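Local coordinates for protein L-asparaginase I (Vibrio cholerae, PDB 2OCD) that probably hydrolyses L-asparagine to L-aspartate and ammonium as a cytoplasmic homotetrameric amidohydrolase, at residues K4-I8 with L136-N141; T91-A95 with R160-S164; M94-A98 with V147-F151; A98-F103 with R157-S161. One frame throughout, in Å; residues are numbered along the deposited sequence. Where two conformers were deposited one is given.

Interaction 1: residues K4-I8 with L136-N141; sequences KHIYI and LHVAAN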
# COMPACT_ATOMS: atom_id res chain seq x y z
N LYS B 4 4.34 -25.23 26.99
CA LYS B 4 4.34 -23.98 27.68
C LYS B 4 2.94 -23.84 28.30
O LYS B 4 2.02 -24.55 27.91
CB LYS B 4 4.61 -22.83 26.68
CG LYS B 4 5.65 -23.11 25.55
CD LYS B 4 5.07 -23.85 24.31
CE LYS B 4 5.87 -23.65 22.99
NZ LYS B 4 7.25 -24.23 22.98
N HIS B 5 2.80 -22.92 29.26
CA HIS B 5 1.50 -22.62 29.92
C HIS B 5 1.29 -21.09 30.01
O HIS B 5 2.05 -20.41 30.69
CB HIS B 5 1.47 -23.21 31.33
CG HIS B 5 0.09 -23.37 31.88
ND1 HIS B 5 -0.29 -24.45 32.65
CD2 HIS B 5 -1.03 -22.62 31.73
CE1 HIS B 5 -1.57 -24.35 32.95
NE2 HIS B 5 -2.04 -23.25 32.41
N ILE B 6 0.26 -20.56 29.35
CA ILE B 6 -0.00 -19.10 29.30
C ILE B 6 -1.22 -18.75 30.12
O ILE B 6 -2.22 -19.48 30.12
CB ILE B 6 -0.21 -18.57 27.88
CG1 ILE B 6 0.91 -19.10 26.97
CG2 ILE B 6 -0.22 -17.04 27.85
CD1 ILE B 6 2.36 -18.56 27.34
N TYR B 7 -1.13 -17.64 30.82
CA TYR B 7 -2.19 -17.19 31.66
C TYR B 7 -2.94 -16.11 30.88
O TYR B 7 -2.31 -15.16 30.41
CB TYR B 7 -1.58 -16.63 32.93
CG TYR B 7 -2.52 -15.90 33.83
CD1 TYR B 7 -3.24 -16.59 34.79
CD2 TYR B 7 -2.65 -14.53 33.76
CE1 TYR B 7 -4.09 -15.93 35.65
CE2 TYR B 7 -3.48 -13.85 34.62
CZ TYR B 7 -4.21 -14.55 35.55
OH TYR B 7 -5.04 -13.89 36.42
N ILE B 8 -4.26 -16.29 30.72
CA ILE B 8 -5.10 -15.31 30.09
C ILE B 8 -5.90 -14.60 31.11
O ILE B 8 -6.65 -15.23 31.88
CB ILE B 8 -6.10 -15.93 29.19
CG1 ILE B 8 -5.41 -16.83 28.17
CG2 ILE B 8 -6.89 -14.84 28.50
CD1 ILE B 8 -6.43 -17.69 27.42
N LEU B 136 -1.57 -16.28 21.75
CA LEU B 136 -1.15 -17.46 22.46
C LEU B 136 0.05 -18.12 21.78
O LEU B 136 1.05 -18.40 22.43
CB LEU B 136 -2.31 -18.44 22.66
CG LEU B 136 -3.28 -18.10 23.82
CD1 LEU B 136 -4.44 -19.14 23.93
CD2 LEU B 136 -2.56 -17.96 25.18
N HIS B 137 -0.02 -18.36 20.48
CA HIS B 137 1.07 -19.01 19.78
C HIS B 137 2.38 -18.19 19.88
O HIS B 137 3.46 -18.76 20.08
CB HIS B 137 0.69 -19.26 18.31
CG HIS B 137 1.78 -19.85 17.47
ND1 HIS B 137 2.37 -21.06 17.76
CD2 HIS B 137 2.37 -19.41 16.33
CE1 HIS B 137 3.27 -21.35 16.84
NE2 HIS B 137 3.29 -20.36 15.95
N VAL B 138 2.26 -16.86 19.78
CA VAL B 138 3.43 -15.95 19.77
C VAL B 138 4.09 -15.85 21.15
O VAL B 138 5.31 -15.88 21.26
CB VAL B 138 3.00 -14.56 19.22
CG1 VAL B 138 4.00 -13.52 19.53
CG2 VAL B 138 2.82 -14.64 17.73
N ALA B 139 3.28 -15.74 22.18
CA ALA B 139 3.72 -15.89 23.57
C ALA B 139 4.55 -17.13 23.85
O ALA B 139 5.49 -17.06 24.59
CB ALA B 139 2.49 -15.90 24.49
N ALA B 140 4.17 -18.28 23.29
CA ALA B 140 4.77 -19.55 23.61
C ALA B 140 5.88 -19.90 22.66
O ALA B 140 6.90 -20.45 23.05
CB ALA B 140 3.72 -20.62 23.56
N ASN B 141 5.71 -19.61 21.38
CA ASN B 141 6.75 -20.01 20.43
C ASN B 141 7.68 -18.89 19.99
O ASN B 141 8.68 -19.14 19.31
CB ASN B 141 6.10 -20.70 19.23
CG ASN B 141 5.43 -22.03 19.62
OD1 ASN B 141 4.70 -22.13 20.62
ND2 ASN B 141 5.69 -23.06 18.84

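Interaction 2: residues T91-A95 with R160-S164; sequences TDTMA and RSRKS. With ACT (acetate ion), chain G.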
# COMPACT_ATOMS: atom_id res chain seq x y z
N THR B 91 -10.82 -2.36 23.31
CA THR B 91 -9.94 -1.59 22.44
C THR B 91 -9.88 -0.08 22.77
O THR B 91 -8.88 0.57 22.48
CB THR B 91 -10.29 -1.74 20.91
OG1 THR B 91 -11.63 -1.33 20.70
CG2 THR B 91 -10.09 -3.18 20.41
N ASP B 92 -10.93 0.51 23.33
CA ASP B 92 -10.88 1.98 23.42
C ASP B 92 -9.60 2.51 24.10
O ASP B 92 -9.06 3.53 23.69
CB ASP B 92 -12.12 2.54 24.12
CG ASP B 92 -13.37 2.47 23.23
OD1 ASP B 92 -14.50 2.63 23.77
OD2 ASP B 92 -13.24 2.23 22.01
N THR B 93 -9.13 1.84 25.15
CA THR B 93 -8.00 2.33 25.88
C THR B 93 -6.91 1.27 26.02
O THR B 93 -6.01 1.37 26.84
CB THR B 93 -8.38 2.86 27.26
OG1 THR B 93 -8.82 1.77 28.06
CG2 THR B 93 -9.46 3.94 27.18
N MSE B 94 -6.97 0.29 25.15
CA MSE B 94 -6.02 -0.76 25.13
C MSE B 94 -4.61 -0.21 25.03
O MSE B 94 -3.72 -0.80 25.62
CB MSE B 94 -6.30 -1.66 23.97
CG MSE B 94 -5.37 -2.78 23.86
SE MSE B 94 -6.09 -4.04 22.56
CE MSE B 94 -4.95 -3.71 21.07
N ALA B 95 -4.41 0.88 24.28
CA ALA B 95 -3.05 1.46 24.10
C ALA B 95 -2.57 2.16 25.34
O ALA B 95 -1.36 2.14 25.63
CB ALA B 95 -2.97 2.39 22.91
N ARG B 160 4.62 1.84 22.04
CA ARG B 160 4.69 2.56 20.74
C ARG B 160 3.34 2.62 19.97
O ARG B 160 3.29 3.14 18.83
CB ARG B 160 5.71 1.94 19.82
CG ARG B 160 7.07 1.93 20.40
CD ARG B 160 7.64 3.31 20.37
NE ARG B 160 9.09 3.26 20.17
CZ ARG B 160 9.77 4.24 19.61
NH1 ARG B 160 9.14 5.35 19.21
NH2 ARG B 160 11.09 4.11 19.47
N SER B 161 2.26 2.19 20.63
CA SER B 161 1.02 1.93 19.94
C SER B 161 -0.03 2.97 20.12
O SER B 161 -0.08 3.64 21.12
CB SER B 161 0.47 0.55 20.36
OG SER B 161 1.23 -0.47 19.69
N ARG B 162 -0.89 3.09 19.14
CA ARG B 162 -2.14 3.76 19.36
C ARG B 162 -3.23 3.34 18.41
O ARG B 162 -2.98 2.80 17.36
CB ARG B 162 -1.97 5.27 19.37
CG ARG B 162 -1.09 5.86 18.28
CD ARG B 162 -0.25 7.03 18.83
NE ARG B 162 -0.74 8.36 18.45
CZ ARG B 162 -1.84 8.97 18.90
NH1 ARG B 162 -2.68 8.41 19.78
NH2 ARG B 162 -2.11 10.19 18.44
N LYS B 163 -4.46 3.59 18.86
CA LYS B 163 -5.65 3.32 18.09
C LYS B 163 -5.83 4.40 17.05
O LYS B 163 -6.26 5.51 17.33
CB LYS B 163 -6.90 3.21 18.96
CG LYS B 163 -8.11 2.58 18.24
CD LYS B 163 -9.11 2.01 19.24
CE LYS B 163 -10.53 1.89 18.72
NZ LYS B 163 -11.52 1.84 19.87
N SER B 164 -5.50 4.03 15.83
CA SER B 164 -5.43 4.93 14.71
C SER B 164 -6.77 5.01 14.01
O SER B 164 -7.11 6.05 13.41
CB SER B 164 -4.37 4.41 13.74
OG SER B 164 -4.62 3.05 13.42
C ACT G . -14.80 -1.29 24.51
O ACT G . -15.05 -2.53 24.62
OXT ACT G . -13.85 -0.98 23.75
CH3 ACT G . -15.57 -0.21 25.22

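Interaction 3: residues M94-A98 with V147-F151; sequences MAYTA and VTLFF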
# COMPACT_ATOMS: atom_id res chain seq x y z
N MSE B 94 -6.97 0.29 25.15
CA MSE B 94 -6.02 -0.76 25.13
C MSE B 94 -4.61 -0.21 25.03
O MSE B 94 -3.72 -0.80 25.62
CB MSE B 94 -6.30 -1.66 23.97
CG MSE B 94 -5.37 -2.78 23.86
SE MSE B 94 -6.09 -4.04 22.56
CE MSE B 94 -4.95 -3.71 21.07
N ALA B 95 -4.41 0.88 24.28
CA ALA B 95 -3.05 1.46 24.10
C ALA B 95 -2.57 2.16 25.34
O ALA B 95 -1.36 2.14 25.63
CB ALA B 95 -2.97 2.39 22.91
N TYR B 96 -3.47 2.77 26.09
CA TYR B 96 -3.07 3.40 27.34
C TYR B 96 -2.72 2.33 28.34
O TYR B 96 -1.75 2.45 29.08
CB TYR B 96 -4.15 4.27 27.92
CG TYR B 96 -4.44 5.54 27.15
CD1 TYR B 96 -5.39 5.56 26.15
CD2 TYR B 96 -3.83 6.74 27.47
CE1 TYR B 96 -5.69 6.72 25.43
CE2 TYR B 96 -4.12 7.90 26.79
CZ TYR B 96 -5.04 7.88 25.76
OH TYR B 96 -5.36 9.03 25.06
N THR B 97 -3.49 1.26 28.38
CA THR B 97 -3.12 0.22 29.30
C THR B 97 -1.73 -0.35 28.96
O THR B 97 -0.89 -0.52 29.84
CB THR B 97 -4.20 -0.84 29.34
OG1 THR B 97 -5.32 -0.27 30.03
CG2 THR B 97 -3.70 -2.07 30.08
N ALA B 98 -1.49 -0.65 27.70
CA ALA B 98 -0.30 -1.44 27.32
C ALA B 98 0.92 -0.60 27.64
O ALA B 98 1.96 -1.10 28.08
CB ALA B 98 -0.34 -1.78 25.86
N VAL B 147 6.04 -5.68 27.13
CA VAL B 147 4.60 -5.46 26.97
C VAL B 147 4.28 -5.14 25.50
O VAL B 147 4.70 -4.13 24.97
CB VAL B 147 4.08 -4.38 27.92
CG1 VAL B 147 2.60 -4.23 27.76
CG2 VAL B 147 4.33 -4.81 29.35
N THR B 148 3.57 -6.04 24.84
CA THR B 148 3.26 -5.87 23.42
C THR B 148 1.75 -5.87 23.17
O THR B 148 0.95 -6.12 24.10
CB THR B 148 3.95 -6.99 22.60
OG1 THR B 148 3.50 -8.28 23.05
CG2 THR B 148 5.52 -6.89 22.73
N LEU B 149 1.35 -5.56 21.93
CA LEU B 149 -0.07 -5.34 21.60
C LEU B 149 -0.33 -6.01 20.27
O LEU B 149 0.33 -5.70 19.27
CB LEU B 149 -0.41 -3.83 21.55
CG LEU B 149 -1.87 -3.36 21.38
CD1 LEU B 149 -2.15 -1.94 21.97
CD2 LEU B 149 -2.33 -3.33 19.96
N PHE B 150 -1.26 -6.94 20.27
CA PHE B 150 -1.50 -7.68 19.07
C PHE B 150 -2.86 -7.31 18.46
O PHE B 150 -3.91 -7.40 19.14
CB PHE B 150 -1.38 -9.17 19.37
CG PHE B 150 -1.45 -10.03 18.17
CD1 PHE B 150 -0.43 -10.01 17.23
CD2 PHE B 150 -2.49 -10.86 17.97
CE1 PHE B 150 -0.49 -10.81 16.08
CE2 PHE B 150 -2.54 -11.65 16.83
CZ PHE B 150 -1.55 -11.61 15.90
N PHE B 151 -2.83 -6.83 17.21
CA PHE B 151 -4.04 -6.50 16.46
C PHE B 151 -3.72 -6.38 14.97
O PHE B 151 -2.55 -6.11 14.60
CB PHE B 151 -4.65 -5.19 16.97
CG PHE B 151 -6.17 -5.21 17.14
CD1 PHE B 151 -6.74 -5.76 18.27
CD2 PHE B 151 -7.00 -4.63 16.18
CE1 PHE B 151 -8.13 -5.74 18.45
CE2 PHE B 151 -8.39 -4.58 16.33
CZ PHE B 151 -8.96 -5.13 17.47

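Interaction 4: residues A98-F103 with R157-S161; sequences ASALSF and RGNRS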
# COMPACT_ATOMS: atom_id res chain seq x y z
N ALA B 98 -1.49 -0.65 27.70
CA ALA B 98 -0.30 -1.44 27.32
C ALA B 98 0.92 -0.60 27.64
O ALA B 98 1.96 -1.10 28.08
CB ALA B 98 -0.34 -1.78 25.86
N SER B 99 0.75 0.70 27.43
CA SER B 99 1.74 1.66 27.75
C SER B 99 2.08 1.74 29.23
O SER B 99 3.26 1.66 29.63
CB SER B 99 1.26 3.02 27.27
OG SER B 99 1.36 3.09 25.85
N ALA B 100 1.05 1.98 30.03
CA ALA B 100 1.15 2.02 31.50
C ALA B 100 1.97 0.86 32.03
O ALA B 100 2.93 1.07 32.79
CB ALA B 100 -0.24 1.99 32.13
N LEU B 101 1.57 -0.35 31.62
CA LEU B 101 2.20 -1.57 32.09
C LEU B 101 3.66 -1.67 31.66
O LEU B 101 4.44 -2.31 32.38
CB LEU B 101 1.46 -2.82 31.60
CG LEU B 101 -0.00 -2.95 32.12
CD1 LEU B 101 -0.78 -4.04 31.37
CD2 LEU B 101 -0.06 -3.17 33.67
N SER B 102 4.02 -1.10 30.50
CA SER B 102 5.40 -1.18 30.05
C SER B 102 6.30 -0.52 31.09
O SER B 102 7.34 -1.10 31.44
CB SER B 102 5.63 -0.58 28.68
OG SER B 102 5.67 0.82 28.72
N PHE B 103 5.88 0.62 31.63
CA PHE B 103 6.69 1.30 32.67
C PHE B 103 6.59 0.67 34.06
O PHE B 103 7.61 0.57 34.76
CB PHE B 103 6.40 2.79 32.71
CG PHE B 103 6.69 3.42 31.43
CD1 PHE B 103 8.00 3.57 31.03
CD2 PHE B 103 5.66 3.74 30.55
CE1 PHE B 103 8.31 4.11 29.83
CE2 PHE B 103 5.95 4.28 29.32
CZ PHE B 103 7.30 4.46 28.94
N ARG B 157 5.17 -2.93 19.79
CA ARG B 157 5.59 -2.53 21.14
C ARG B 157 4.43 -1.80 21.82
O ARG B 157 3.86 -0.91 21.24
CB ARG B 157 6.84 -1.65 21.09
CG ARG B 157 7.34 -1.24 22.45
CD ARG B 157 8.80 -0.71 22.43
NE ARG B 157 9.74 -1.79 22.17
CZ ARG B 157 10.89 -1.68 21.55
NH1 ARG B 157 11.32 -0.53 21.11
NH2 ARG B 157 11.63 -2.76 21.35
N GLY B 158 4.07 -2.22 23.02
CA GLY B 158 2.93 -1.69 23.73
C GLY B 158 2.95 -0.21 23.84
O GLY B 158 1.99 0.48 23.46
N ASN B 159 4.07 0.33 24.31
CA ASN B 159 4.20 1.78 24.46
C ASN B 159 4.56 2.52 23.18
O ASN B 159 4.75 3.74 23.22
CB ASN B 159 5.18 2.10 25.58
CG ASN B 159 6.59 1.66 25.29
OD1 ASN B 159 6.97 1.46 24.15
ND2 ASN B 159 7.38 1.50 26.35
N ARG B 160 4.62 1.84 22.04
CA ARG B 160 4.69 2.56 20.74
C ARG B 160 3.34 2.62 19.97
O ARG B 160 3.29 3.14 18.83
CB ARG B 160 5.71 1.94 19.82
CG ARG B 160 7.07 1.93 20.40
CD ARG B 160 7.64 3.31 20.37
NE ARG B 160 9.09 3.26 20.17
CZ ARG B 160 9.77 4.24 19.61
NH1 ARG B 160 9.14 5.35 19.21
NH2 ARG B 160 11.09 4.11 19.47
N SER B 161 2.26 2.19 20.63
CA SER B 161 1.02 1.93 19.94
C SER B 161 -0.03 2.97 20.12
O SER B 161 -0.08 3.64 21.12
CB SER B 161 0.47 0.55 20.36
OG SER B 161 1.23 -0.47 19.69
O HOH W 1 1.87 4.15 22.61

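Interaction 1: residues K4-I8 with L136-N141
I6 and L136 carry this contact, their side chains lying alongside one another and pointing opposite ways. Start at CB of I6: it rests on CD2 of L136 at 3.6 Å, so the contact already begins at the first side-chain carbon. The branch CG2 packs on that same methyl, 3.7 Å from L136 CD2, and CG1 passes it more loosely on its way out. With chi1 at -48°, CG1 stands opposite the carbonyl carbon, and the bend at chi2 (-66°) then turns CD1 off L136 and along the helix. There the I6 CD1 methyl meets CB of A139 at 3.9 Å. CD2 of L136 thus lies against CB and CG2 of the isoleucine, with CG1 a little farther off. The other leucine methyl faces I8, with L136 CD1 4.3 Å from I8 CD1. At the strand's start the aliphatic part of K4 passes over the CB of A140, but that lysine was modelled in two conformers, and its contact with N141 is doubtful. The segment axes approach to 9.0 Å at 136°. Strand 5-12 lies between strands 48-58 and 84-88 in the mixed sheet of the N-terminal domain, and helix 127-141 packs across its face: I6 and L136 both touch V86, I6 and A140 share P47, and A139 reaches on to I113 of strand 112-115.

Interaction 2: residues T91-A95 with R160-S164
K163 reaches T91 and D92 as a nearly straight chain: its CG lies opposite the backbone N (chi1 -165°) and every later torsion stays extended, which carries NZ from the start of strand 162-166 to the entrance of helix 94-104. T91 sets its hydroxyl between backbone N and carbonyl carbon, chi1 59°, while D92 turns its carboxylate back toward the lysine with chi1 -73°. The trio matches the Thr-Lys-Asp triad known from bacterial asparaginases; T91 is a predicted active-site residue, and T91 and D92 are predicted to bind substrate. NZ makes a salt bridge to D92 OD2 at 2.8 Å and a longer hydrogen bond, 3.3 Å, to T91 OG1, the threonine and lysine side chains crossing at about a right angle. Nearer the backbone, K163 CD passes 3.6 Å from T91 O. The other carboxylate oxygen, D92 OD1, is held by N247 of the third subunit, consistent with a site completed by a neighbouring subunit, as in other bacterial asparaginases. An acetate, probably from the crystallisation liquor, lies nearby and accepts a weak bond from D92 N to its OXT. Further along, the first turn of the helix sits directly on the incoming chain: A95 CB meets S161 O at 3.6 Å and R162 CA at 3.9 Å.

Interaction 3: residues M94-A98 with V147-F151
Helix segment 94-98 runs nearly antiparallel to strand 147-151, the axes 9.1 Å apart at 158°, and the backbones come nearest where CA of A98 lies 6.3 Å from CA of V147. At that end the contact is partly with the main chain: CG1 of V147, placed opposite its own backbone N by chi1 of -178°, points at the carbonyl oxygen A98 O, 3.2 Å away. CB of A98 is more loosely packed, 4.3 Å from V147 CG1 and the same distance from L149 CD1. L149 reaches toward the helix between M94 and A98; its CD1 lies 4.1 Å from A95 CA and 3.8 Å from M94 CG. M94, a selenomethionine, extends toward this leucine so that the two side chains meet tip to tip. Its terminal methyl CE is modelled too close to L149, so the exact position of that methyl is doubtful; the chain as a whole runs toward L149 and F151. The arrangement is a helix laid on the central mixed sheet of the N-terminal alpha/beta domain, where strand 147-151 has strand 112-115 parallel to it on one flank and 154-157 antiparallel on the other. V147, L149 and F151 turn toward helix 94-104, while T148 and F150 point away from it, F150 packing against N131 and N134 of helix 127-141. M94 and A98 also touch V114 of the adjacent strand. The F151 ring, packed on T91 of the predicted active site, meets F172 edge-to-face.

Interaction 4: residues A98-F103 with R157-S161
N159 ND2 donates to S102 OG at 3.0 Å, the one direct hydrogen bond between the helix and the turn after strand 154-157. It is bent, 140° at the hydrogen, and the hydroxyl lies 26° out of the amide plane. The same nitrogen comes within 3.9 Å of F103 CZ, the ring and amide planes modestly inclined to each other. Next to this pair, S99 OG rests against N159 CA at 3.4 Å, and G158, which has no side chain, brings its CA to 3.9 Å from A98 CB, letting the backbones come close. What positions the first shell is mostly intrahelical. S102 turns its OG back along the helix, chi1 77°, where it donates to S99 O at 2.7 Å in the carbonyl plane, on a lone pair; from there OG also sits over a face of the F103 ring, toward its rim. S99 OG in turn is bonded to A95 O, and a nearby water gives it only a weak bond. On the turn side, R157 O accepts from R160 N and S161 OG, which approach from opposite faces of its plane, two bonds that bridge the 3-10 segment 158-160. N159 ND2 has a second partner in R332 O, from the C-terminal end of the chain. In this buried setting the S102 hydroxyl therefore serves as donor to S99 O and acceptor from N159 ND2, while the amide nitrogen, reaching R332 O as well, probably uses both of its hydrogens.

Strand 5-12 of interaction 1 comes first in the chain, then helix 94-104, shared by interactions 2, 3 and 4; helix 127-141 of interaction 1 leads directly into strand 147-151 of interaction 3. The chain returns to helix 94-104 twice, first as strand 147-151 and then as the continuous run 157-164. Interaction 2 joins the residues leading into the helix, and its first turn, to the start of strand 162-166. Centres of interactions 2 and 3 lie about 6 Å apart, and V147 O and G158 N, probably hydrogen-bonded, join 3 to 4. Interaction 2 holds predicted site residues and interaction 3 backs them; interaction 1 is elsewhere on the same mixed sheet, away from that site.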